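Side-chain contacts in Acarbose/maltose binding protein GacH (Streptomyces glaucescens, PDB 3K01), which serves as the extracellular solute receptor of an ABC transporter, binding acarbose and an acarbose homolog and probably also maltose: residues G372-E377 / R405-D410; M88-E91 / D97-S100; G200-D205 / K362-P367; R380-N385 / A398-A403. All coordinates share one frame; numbering follows the deposited sequence. Where two conformers were deposited one is given.

Interaction 1 (G372-E377 / R405-D410)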
# COMPACT_ATOMS: atom_id res chain seq x y z
N GLY A 372 -7.67 5.38 -10.67
CA GLY A 372 -6.61 4.46 -10.23
C GLY A 372 -7.14 3.11 -9.76
O GLY A 372 -6.61 2.07 -10.15
N ASN A 373 -8.16 3.11 -8.93
CA ASN A 373 -8.65 1.84 -8.40
C ASN A 373 -9.36 0.98 -9.44
O ASN A 373 -9.30 -0.26 -9.37
CB ASN A 373 -9.45 2.05 -7.10
CG ASN A 373 -8.55 2.03 -5.85
OD1 ASN A 373 -7.39 1.59 -5.89
ND2 ASN A 373 -9.09 2.51 -4.72
N ALA A 374 -9.94 1.63 -10.45
CA ALA A 374 -10.62 0.93 -11.53
C ALA A 374 -9.61 0.15 -12.39
O ALA A 374 -9.99 -0.74 -13.14
CB ALA A 374 -11.39 1.93 -12.39
N LEU A 375 -8.33 0.47 -12.29
CA LEU A 375 -7.30 -0.21 -13.08
C LEU A 375 -7.03 -1.63 -12.58
O LEU A 375 -6.40 -2.41 -13.30
CB LEU A 375 -5.99 0.59 -13.08
CG LEU A 375 -6.12 2.00 -13.64
CD1 LEU A 375 -4.74 2.65 -13.64
CD2 LEU A 375 -6.73 2.01 -15.05
N PHE A 376 -7.50 -1.97 -11.37
CA PHE A 376 -7.20 -3.29 -10.81
C PHE A 376 -8.05 -4.41 -11.39
O PHE A 376 -7.55 -5.51 -11.61
CB PHE A 376 -7.32 -3.25 -9.28
CG PHE A 376 -6.17 -2.56 -8.61
CD1 PHE A 376 -4.93 -3.19 -8.53
CD2 PHE A 376 -6.33 -1.30 -8.07
CE1 PHE A 376 -3.85 -2.56 -7.91
CE2 PHE A 376 -5.26 -0.65 -7.46
CZ PHE A 376 -4.02 -1.28 -7.38
N GLU A 377 -9.32 -4.15 -11.67
CA GLU A 377 -10.19 -5.23 -12.11
C GLU A 377 -9.74 -5.90 -13.42
O GLU A 377 -9.76 -7.12 -13.50
CB GLU A 377 -11.66 -4.79 -12.14
CG GLU A 377 -12.58 -5.84 -12.73
CD GLU A 377 -12.80 -7.04 -11.79
OE1 GLU A 377 -12.19 -7.15 -10.72
OE2 GLU A 377 -13.61 -7.91 -12.14
N ARG A 405 -8.02 1.68 -22.01
CA ARG A 405 -8.42 2.72 -22.98
C ARG A 405 -9.91 3.01 -22.89
O ARG A 405 -10.35 4.15 -23.07
CB ARG A 405 -7.99 2.34 -24.40
CG ARG A 405 -6.48 2.33 -24.55
CD ARG A 405 -5.94 2.01 -25.95
NE ARG A 405 -4.48 1.89 -25.88
CZ ARG A 405 -3.83 0.76 -25.62
NH1 ARG A 405 -4.50 -0.37 -25.46
NH2 ARG A 405 -2.51 0.74 -25.56
N LYS A 406 -10.71 1.99 -22.60
CA LYS A 406 -12.15 2.20 -22.45
C LYS A 406 -12.49 2.98 -21.18
O LYS A 406 -13.40 3.82 -21.18
CB LYS A 406 -12.88 0.86 -22.47
CG LYS A 406 -13.01 0.27 -23.86
CD LYS A 406 -13.61 -1.13 -23.80
CE LYS A 406 -14.11 -1.57 -25.18
NZ LYS A 406 -13.00 -1.95 -26.10
N LEU A 407 -11.76 2.71 -20.09
CA LEU A 407 -11.92 3.41 -18.80
C LEU A 407 -11.42 4.85 -18.84
O LEU A 407 -12.00 5.74 -18.19
CB LEU A 407 -11.10 2.70 -17.72
CG LEU A 407 -11.68 1.41 -17.18
CD1 LEU A 407 -10.57 0.74 -16.38
CD2 LEU A 407 -12.94 1.67 -16.34
N LEU A 408 -10.32 5.05 -19.56
CA LEU A 408 -9.59 6.31 -19.68
C LEU A 408 -9.79 6.80 -21.10
O LEU A 408 -8.94 6.65 -21.99
CB LEU A 408 -8.10 6.13 -19.39
CG LEU A 408 -7.73 5.42 -18.09
CD1 LEU A 408 -6.28 5.06 -18.15
CD2 LEU A 408 -7.96 6.33 -16.88
N LYS A 409 -10.94 7.40 -21.30
CA LYS A 409 -11.39 7.84 -22.60
C LYS A 409 -10.41 8.74 -23.36
O LYS A 409 -10.45 8.77 -24.59
CB LYS A 409 -12.74 8.53 -22.42
CG LYS A 409 -13.87 7.61 -21.91
CD LYS A 409 -15.24 8.33 -21.97
CE LYS A 409 -16.21 7.92 -20.81
NZ LYS A 409 -17.42 8.86 -20.60
N ASP A 410 -9.56 9.47 -22.64
CA ASP A 410 -8.61 10.37 -23.29
C ASP A 410 -7.15 9.93 -23.25
O ASP A 410 -6.23 10.73 -23.43
CB ASP A 410 -8.74 11.80 -22.74
CG ASP A 410 -8.43 11.90 -21.26
OD1 ASP A 410 -8.23 10.87 -20.57
OD2 ASP A 410 -8.38 13.06 -20.75

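Interaction 2 (M88-E91 / D97-S100)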
# COMPACT_ATOMS: atom_id res chain seq x y z
N MET A 88 -10.48 14.02 6.74
CA MET A 88 -10.79 12.63 6.35
C MET A 88 -9.47 11.88 6.20
O MET A 88 -8.58 12.30 5.44
CB MET A 88 -11.52 12.68 4.99
CG MET A 88 -11.89 11.34 4.35
SD MET A 88 -13.04 10.46 5.43
CE MET A 88 -12.98 8.81 4.70
N ARG A 89 -9.37 10.73 6.88
CA ARG A 89 -8.23 9.83 6.62
C ARG A 89 -8.44 9.20 5.23
O ARG A 89 -9.49 8.61 4.97
CB ARG A 89 -8.10 8.76 7.69
CG ARG A 89 -6.72 8.18 7.72
CD ARG A 89 -6.68 6.89 8.46
NE ARG A 89 -5.33 6.45 8.82
CZ ARG A 89 -5.04 5.18 9.13
NH1 ARG A 89 -5.99 4.26 9.10
NH2 ARG A 89 -3.81 4.86 9.49
N THR A 90 -7.44 9.34 4.36
CA THR A 90 -7.60 9.05 2.93
C THR A 90 -6.58 8.04 2.46
O THR A 90 -5.38 8.26 2.59
CB THR A 90 -7.44 10.31 2.02
OG1 THR A 90 -6.23 11.02 2.36
CG2 THR A 90 -8.64 11.25 2.15
N GLU A 91 -7.03 6.90 1.94
CA GLU A 91 -6.08 5.92 1.45
C GLU A 91 -5.33 6.57 0.28
O GLU A 91 -5.84 7.51 -0.32
CB GLU A 91 -6.82 4.67 1.02
CG GLU A 91 -5.98 3.42 0.98
CD GLU A 91 -5.53 3.04 -0.42
OE1 GLU A 91 -6.04 3.61 -1.43
OE2 GLU A 91 -4.68 2.14 -0.53
N ASP A 97 -9.22 10.08 -6.09
CA ASP A 97 -10.63 9.72 -6.17
C ASP A 97 -11.46 10.92 -5.66
O ASP A 97 -12.28 11.50 -6.38
CB ASP A 97 -10.86 8.44 -5.34
CG ASP A 97 -12.25 7.87 -5.46
OD1 ASP A 97 -13.04 8.35 -6.29
OD2 ASP A 97 -12.50 6.92 -4.68
N PHE A 98 -11.23 11.33 -4.42
CA PHE A 98 -12.03 12.41 -3.82
C PHE A 98 -11.73 13.75 -4.48
O PHE A 98 -12.64 14.55 -4.67
CB PHE A 98 -11.72 12.52 -2.33
CG PHE A 98 -12.12 11.32 -1.49
CD1 PHE A 98 -13.11 10.42 -1.86
CD2 PHE A 98 -11.49 11.16 -0.28
CE1 PHE A 98 -13.42 9.33 -1.02
CE2 PHE A 98 -11.80 10.08 0.57
CZ PHE A 98 -12.77 9.17 0.19
N ALA A 99 -10.48 14.03 -4.82
CA ALA A 99 -10.16 15.34 -5.41
C ALA A 99 -10.79 15.48 -6.79
O ALA A 99 -11.21 16.59 -7.18
CB ALA A 99 -8.67 15.57 -5.47
N SER A 100 -10.83 14.38 -7.55
CA SER A 100 -11.35 14.40 -8.90
C SER A 100 -12.82 14.75 -8.95
O SER A 100 -13.31 15.11 -10.04
CB SER A 100 -11.14 13.06 -9.60
OG SER A 100 -12.01 12.08 -9.07

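Interaction 3 (G200-D205 / K362-P367)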
# COMPACT_ATOMS: atom_id res chain seq x y z
N GLY A 200 10.05 -3.80 -15.45
CA GLY A 200 10.25 -2.40 -15.82
C GLY A 200 8.99 -1.77 -16.36
O GLY A 200 9.05 -0.74 -17.04
N GLY A 201 7.85 -2.37 -16.08
CA GLY A 201 6.57 -1.90 -16.62
C GLY A 201 5.77 -1.06 -15.65
O GLY A 201 6.16 -0.85 -14.50
N ASP A 202 4.64 -0.53 -16.13
CA ASP A 202 3.73 0.25 -15.31
C ASP A 202 2.39 0.32 -16.02
O ASP A 202 2.27 -0.08 -17.19
CB ASP A 202 4.26 1.67 -15.06
CG ASP A 202 3.87 2.21 -13.70
OD1 ASP A 202 2.84 1.81 -13.13
OD2 ASP A 202 4.61 3.11 -13.23
N LEU A 203 1.39 0.83 -15.32
CA LEU A 203 0.01 0.78 -15.78
C LEU A 203 -0.26 1.82 -16.86
O LEU A 203 -0.71 1.50 -17.97
CB LEU A 203 -0.94 0.96 -14.58
CG LEU A 203 -0.75 -0.09 -13.47
CD1 LEU A 203 -1.72 0.20 -12.32
CD2 LEU A 203 -0.93 -1.51 -13.99
N VAL A 204 0.05 3.08 -16.55
CA VAL A 204 -0.14 4.19 -17.48
C VAL A 204 0.97 5.20 -17.32
O VAL A 204 1.66 5.25 -16.28
CB VAL A 204 -1.49 4.92 -17.27
CG1 VAL A 204 -2.64 4.00 -17.47
CG2 VAL A 204 -1.55 5.60 -15.89
N ASP A 205 1.14 6.00 -18.36
CA ASP A 205 1.98 7.19 -18.31
C ASP A 205 1.02 8.38 -18.23
O ASP A 205 0.45 8.80 -19.23
CB ASP A 205 2.86 7.22 -19.57
CG ASP A 205 3.83 8.39 -19.60
OD1 ASP A 205 3.68 9.34 -18.80
OD2 ASP A 205 4.75 8.33 -20.44
N LYS A 362 11.54 0.05 -2.00
CA LYS A 362 11.23 -0.40 -3.35
C LYS A 362 9.86 0.01 -3.80
O LYS A 362 9.44 -0.39 -4.90
CB LYS A 362 11.40 -1.93 -3.46
CG LYS A 362 12.86 -2.38 -3.49
CD LYS A 362 13.63 -1.80 -4.69
CE LYS A 362 15.07 -2.24 -4.57
NZ LYS A 362 15.79 -1.42 -3.53
N ALA A 363 9.12 0.79 -3.01
CA ALA A 363 7.76 1.12 -3.39
C ALA A 363 7.70 1.91 -4.69
O ALA A 363 8.54 2.79 -4.92
CB ALA A 363 7.08 1.87 -2.26
N VAL A 364 6.69 1.61 -5.49
CA VAL A 364 6.47 2.30 -6.76
C VAL A 364 5.14 3.02 -6.64
O VAL A 364 4.16 2.45 -6.19
CB VAL A 364 6.42 1.27 -7.94
CG1 VAL A 364 6.03 1.95 -9.27
CG2 VAL A 364 7.74 0.55 -8.08
N GLU A 365 5.11 4.27 -7.09
CA GLU A 365 3.91 5.06 -7.01
C GLU A 365 2.78 4.45 -7.83
O GLU A 365 3.01 3.86 -8.89
CB GLU A 365 4.18 6.45 -7.57
CG GLU A 365 5.12 7.31 -6.73
CD GLU A 365 5.42 8.66 -7.37
OE1 GLU A 365 4.54 9.19 -8.06
OE2 GLU A 365 6.54 9.19 -7.16
N ARG A 366 1.56 4.61 -7.34
CA ARG A 366 0.37 4.36 -8.15
C ARG A 366 0.26 5.46 -9.21
O ARG A 366 0.86 6.52 -9.07
CB ARG A 366 -0.90 4.51 -7.30
CG ARG A 366 -0.93 3.69 -6.04
CD ARG A 366 -1.37 2.26 -6.25
NE ARG A 366 -1.55 1.68 -4.93
CZ ARG A 366 -2.70 1.47 -4.29
NH1 ARG A 366 -3.90 1.62 -4.87
NH2 ARG A 366 -2.64 0.95 -3.07
N PRO A 367 -0.57 5.23 -10.25
CA PRO A 367 -0.98 6.38 -11.06
C PRO A 367 -1.98 7.19 -10.23
O PRO A 367 -3.00 6.68 -9.78
CB PRO A 367 -1.65 5.74 -12.29
CG PRO A 367 -2.05 4.40 -11.85
CD PRO A 367 -1.18 3.96 -10.70
O HOH W 1 1.88 1.88 -10.57
O HOH W 2 4.28 4.77 -11.15

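Interaction 4 (R380-N385 / A398-A403)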
# COMPACT_ATOMS: atom_id res chain seq x y z
N ARG A 380 -7.05 -8.25 -12.53
CA ARG A 380 -7.52 -9.42 -11.80
C ARG A 380 -8.04 -10.46 -12.79
O ARG A 380 -7.68 -11.64 -12.73
CB ARG A 380 -8.63 -9.08 -10.84
CG ARG A 380 -9.07 -10.31 -10.02
CD ARG A 380 -10.43 -10.09 -9.36
NE ARG A 380 -11.46 -9.91 -10.39
CZ ARG A 380 -11.97 -10.91 -11.13
NH1 ARG A 380 -11.60 -12.18 -10.94
NH2 ARG A 380 -12.85 -10.62 -12.07
N LEU A 381 -8.90 -10.03 -13.72
CA LEU A 381 -9.50 -10.95 -14.67
C LEU A 381 -8.45 -11.60 -15.57
O LEU A 381 -8.46 -12.85 -15.75
CB LEU A 381 -10.50 -10.18 -15.52
CG LEU A 381 -11.23 -11.02 -16.56
CD1 LEU A 381 -11.98 -12.20 -15.93
CD2 LEU A 381 -12.16 -10.13 -17.34
N GLN A 382 -7.56 -10.79 -16.14
CA GLN A 382 -6.58 -11.31 -17.04
C GLN A 382 -5.53 -12.16 -16.36
O GLN A 382 -5.13 -13.21 -16.92
CB GLN A 382 -5.93 -10.20 -17.89
CG GLN A 382 -6.93 -9.36 -18.75
CD GLN A 382 -7.86 -10.22 -19.55
OE1 GLN A 382 -7.42 -11.17 -20.20
NE2 GLN A 382 -9.14 -9.88 -19.56
N MET A 383 -5.10 -11.78 -15.16
CA MET A 383 -4.14 -12.64 -14.47
C MET A 383 -4.77 -14.00 -14.14
O MET A 383 -4.08 -15.03 -14.26
CB MET A 383 -3.58 -11.99 -13.21
CG MET A 383 -2.79 -12.99 -12.30
SD MET A 383 -2.07 -12.21 -10.84
CE MET A 383 -3.55 -11.15 -10.61
N ALA A 384 -6.03 -14.02 -13.74
CA ALA A 384 -6.71 -15.28 -13.47
C ALA A 384 -6.75 -16.14 -14.72
O ALA A 384 -6.48 -17.35 -14.67
CB ALA A 384 -8.11 -15.03 -12.95
N ASN A 385 -7.05 -15.53 -15.86
CA ASN A 385 -7.20 -16.27 -17.09
C ASN A 385 -5.86 -16.76 -17.63
O ASN A 385 -5.81 -17.77 -18.32
CB ASN A 385 -8.01 -15.46 -18.10
CG ASN A 385 -9.46 -15.30 -17.67
OD1 ASN A 385 -9.92 -15.87 -16.66
ND2 ASN A 385 -10.19 -14.50 -18.42
N ALA A 398 -3.00 -7.29 -23.96
CA ALA A 398 -3.87 -6.55 -24.88
C ALA A 398 -5.25 -6.29 -24.29
O ALA A 398 -5.79 -5.17 -24.39
CB ALA A 398 -3.99 -7.33 -26.20
N ASN A 399 -5.82 -7.30 -23.63
CA ASN A 399 -7.13 -7.14 -23.03
C ASN A 399 -7.07 -6.11 -21.90
O ASN A 399 -8.00 -5.31 -21.72
CB ASN A 399 -7.61 -8.47 -22.43
CG ASN A 399 -8.09 -9.45 -23.47
OD1 ASN A 399 -8.35 -9.09 -24.63
ND2 ASN A 399 -8.20 -10.70 -23.08
N THR A 400 -5.98 -6.14 -21.13
CA THR A 400 -5.83 -5.19 -20.02
C THR A 400 -5.75 -3.77 -20.61
O THR A 400 -6.41 -2.84 -20.14
CB THR A 400 -4.57 -5.49 -19.18
OG1 THR A 400 -4.57 -6.88 -18.80
CG2 THR A 400 -4.57 -4.68 -17.89
N GLY A 401 -4.94 -3.60 -21.65
CA GLY A 401 -4.78 -2.28 -22.29
C GLY A 401 -6.08 -1.78 -22.89
O GLY A 401 -6.40 -0.60 -22.77
N ASP A 402 -6.83 -2.66 -23.53
CA ASP A 402 -8.10 -2.27 -24.13
C ASP A 402 -9.07 -1.82 -23.05
O ASP A 402 -9.77 -0.82 -23.23
CB ASP A 402 -8.72 -3.41 -24.93
CG ASP A 402 -8.02 -3.65 -26.25
OD1 ASP A 402 -7.13 -2.86 -26.62
OD2 ASP A 402 -8.38 -4.64 -26.91
N ALA A 403 -9.12 -2.55 -21.94
CA ALA A 403 -10.00 -2.17 -20.85
C ALA A 403 -9.56 -0.80 -20.31
O ALA A 403 -10.41 0.05 -19.99
CB ALA A 403 -9.98 -3.23 -19.74

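Interaction 1 (G372-E377 / R405-D410)
L407 lays CD1 over one face of the peptide that joins A374 to L375, the flat group of this contact. CD1 stands 3.6 Å from A374 O and 4.1 Å from A374 C, so the methyl rests on the carbonyl half of the peptide. On the amide half, L375 N is hydrogen-bonded back to G372 O at 3.2 Å, which helps set the orientation of that peptide. Beside that plane the contact becomes purely apolar: A374 CB reaches L407 CD1 at 4.2 Å. L407 CG is anti to its own carbonyl carbon (chi1 -76°), which brings the isobutyl group out toward the neighbouring turn. The two segments belong to an antiparallel helical hairpin near the C-terminus of the chain: a 3-10 turn, 373-375, leads into helix 376-387, and helix 393-407 returns until L408 leaves helical geometry. L375 extends deeper into the groove between them, its CD2 meeting L407 CD1 at 4.3 Å and L408 CD1 at 4.4 Å from directions about a right angle apart. The other branch of this buried leucine turns to P367. L375 O accepts a hydrogen bond from Y404 OH, a polar link between the same two helical regions. Shortly before L407 in the chain, R405 forms salt bridges with D214 and with the terminal carboxylate of K412.

Interaction 2 (M88-E91 / D97-S100)
Apolar packing carries the contact between M88, T90 and the ring of F98. T90 brings its methyl to the ring edge, close to the ring plane, with CG2 3.7 Å from both F98 CD2 and F98 CE2. M88 approaches the same corner obliquely, its CG 4.0 Å from F98 CE2, and the two side chains run at about a right angle. The first torsion of M88 places CG by the ring by setting it anti to the backbone N (chi1 178°). F74 of helix 67-79 meets the F98 ring with its plane turned about 50°, and M88 touches that helix too. This is a beta-alpha unit of the alpha/beta fold: strand 87-91 ends, helix 92-100 starts at once, and F98 packs the helix back onto the sheet. Polar bonds hold the pieces around this buried apolar patch. In the conformer given, T90 directs OG1 to S301 OG in the adjacent strand, a hydrogen bond, while CG2 serves F98. E91 is the N-cap of the helix, its OE1 accepting from A93 N. Within the helix S100 OG donates to D97 O at 2.8 Å, tilted 30° from the carbonyl plane, and the D97 carboxylate forms a salt bridge with K75 and accepts a hydrogen bond from N71.

Interaction 3 (G200-D205 / K362-P367)
P367 is wedged against V204 and L203, and here the contact is tight. V204 CG2 presses on P367 CB at 3.6 Å, the two side chains running at about a right angle. L203 comes from another direction, its CD1 4.1 Å from P367 CD, so the proline ring is met at two separate carbons. With chi1 at -60°, V204 puts CG1 anti to the carbonyl carbon and leaves CG2 as the branch facing the proline. The apolar patch goes on beyond the two segments, where L193, L196 and I379 touch L203. In the fold, residues 362-367 include the short, weakly bonded strand 363-364, which pairs parallel with strand 293-302 of the main sheet, and the loop after it, whereas residues 200-205 link helix 193-198, closed by a Schellman motif at G200, to the small hairpin of strands 204-205 and 210-211. Toward D202 the packing gives way to water. V364 CG1 comes no nearer than 4.4 Å to D202 OD2. Two water molecules link the D202 carboxylate to E365 O: one donates to D202 OD1 (2.7 Å) and the other to D202 OD2 (2.7 Å), and both also donate to E365 O, which thus accepts two hydrogen bonds. D202 OD1 is held a second time by L203 N at 2.8 Å, on the anti side and 24° out of the carboxylate plane, a bond that steadies the rotation of the carboxylate.

Interaction 4 (R380-N385 / A398-A403)
T400 OG1, against which Q382 lies, is gripped by two oxygens: it bonds to A396 O one turn back in its own helix and to Y222 OH of helix 216-230. Q382 fills the space beside this hydroxyl with its aliphatic part, CG standing 3.4 Å and CB 3.7 Å from T400 OG1, and the two side chains slide past one another in opposite directions. The first torsion of T400 sets OG1 beside the backbone N and within range of the carbonyl of A396. These residues sit in the middle of the antiparallel helical hairpin made by helices 376-387 and 393-407, near the end of the chain, where the backbones come close: Q382 and T400 have CA atoms 6.8 Å apart. The hydrogen bond between the two segments lies between amides. N399 ND2 donates to Q382 OE1 at 3.0 Å, and the bond is nearly straight at the hydrogen, 171°. The acceptor lies in the amide plane of N399, but the donor stands above the carbonyl plane of Q382, 55° out of it. The two amide planes are steeply turned, 75° apart. Next to the bond, N399 CB lies over the same face of the Q382 amide, 3.4 Å from CD and about as far from OE1 and NE2. The first torsion of Q382 puts CG beside T400, and a bend at the second swings the amide to N399. Y222 also touches Q382 and M383, so helix 216-230 packs against the hairpin at the same level.

How the interactions relate
Interactions 1 and 4 join the same pair of helices, 376-387 and 393-407. Interaction 4 is nested along the chain inside the loop that interaction 1 closes, their centres about 12 Å apart, so the hairpin is held at two levels. Interaction 3 closes before both in sequence and touches interaction 1, where L375 and L408 tie the hairpin to both segments of interaction 3. Interaction 2 comes first in the chain. Its centre lies about 20 Å from that of interaction 3, but both reach the main mixed sheet, and a long, weak ion pair joins E91 to R366. The C-terminal helical hairpin is thereby fastened through residues 362-367 to the sheet of the solute-binding protein fold.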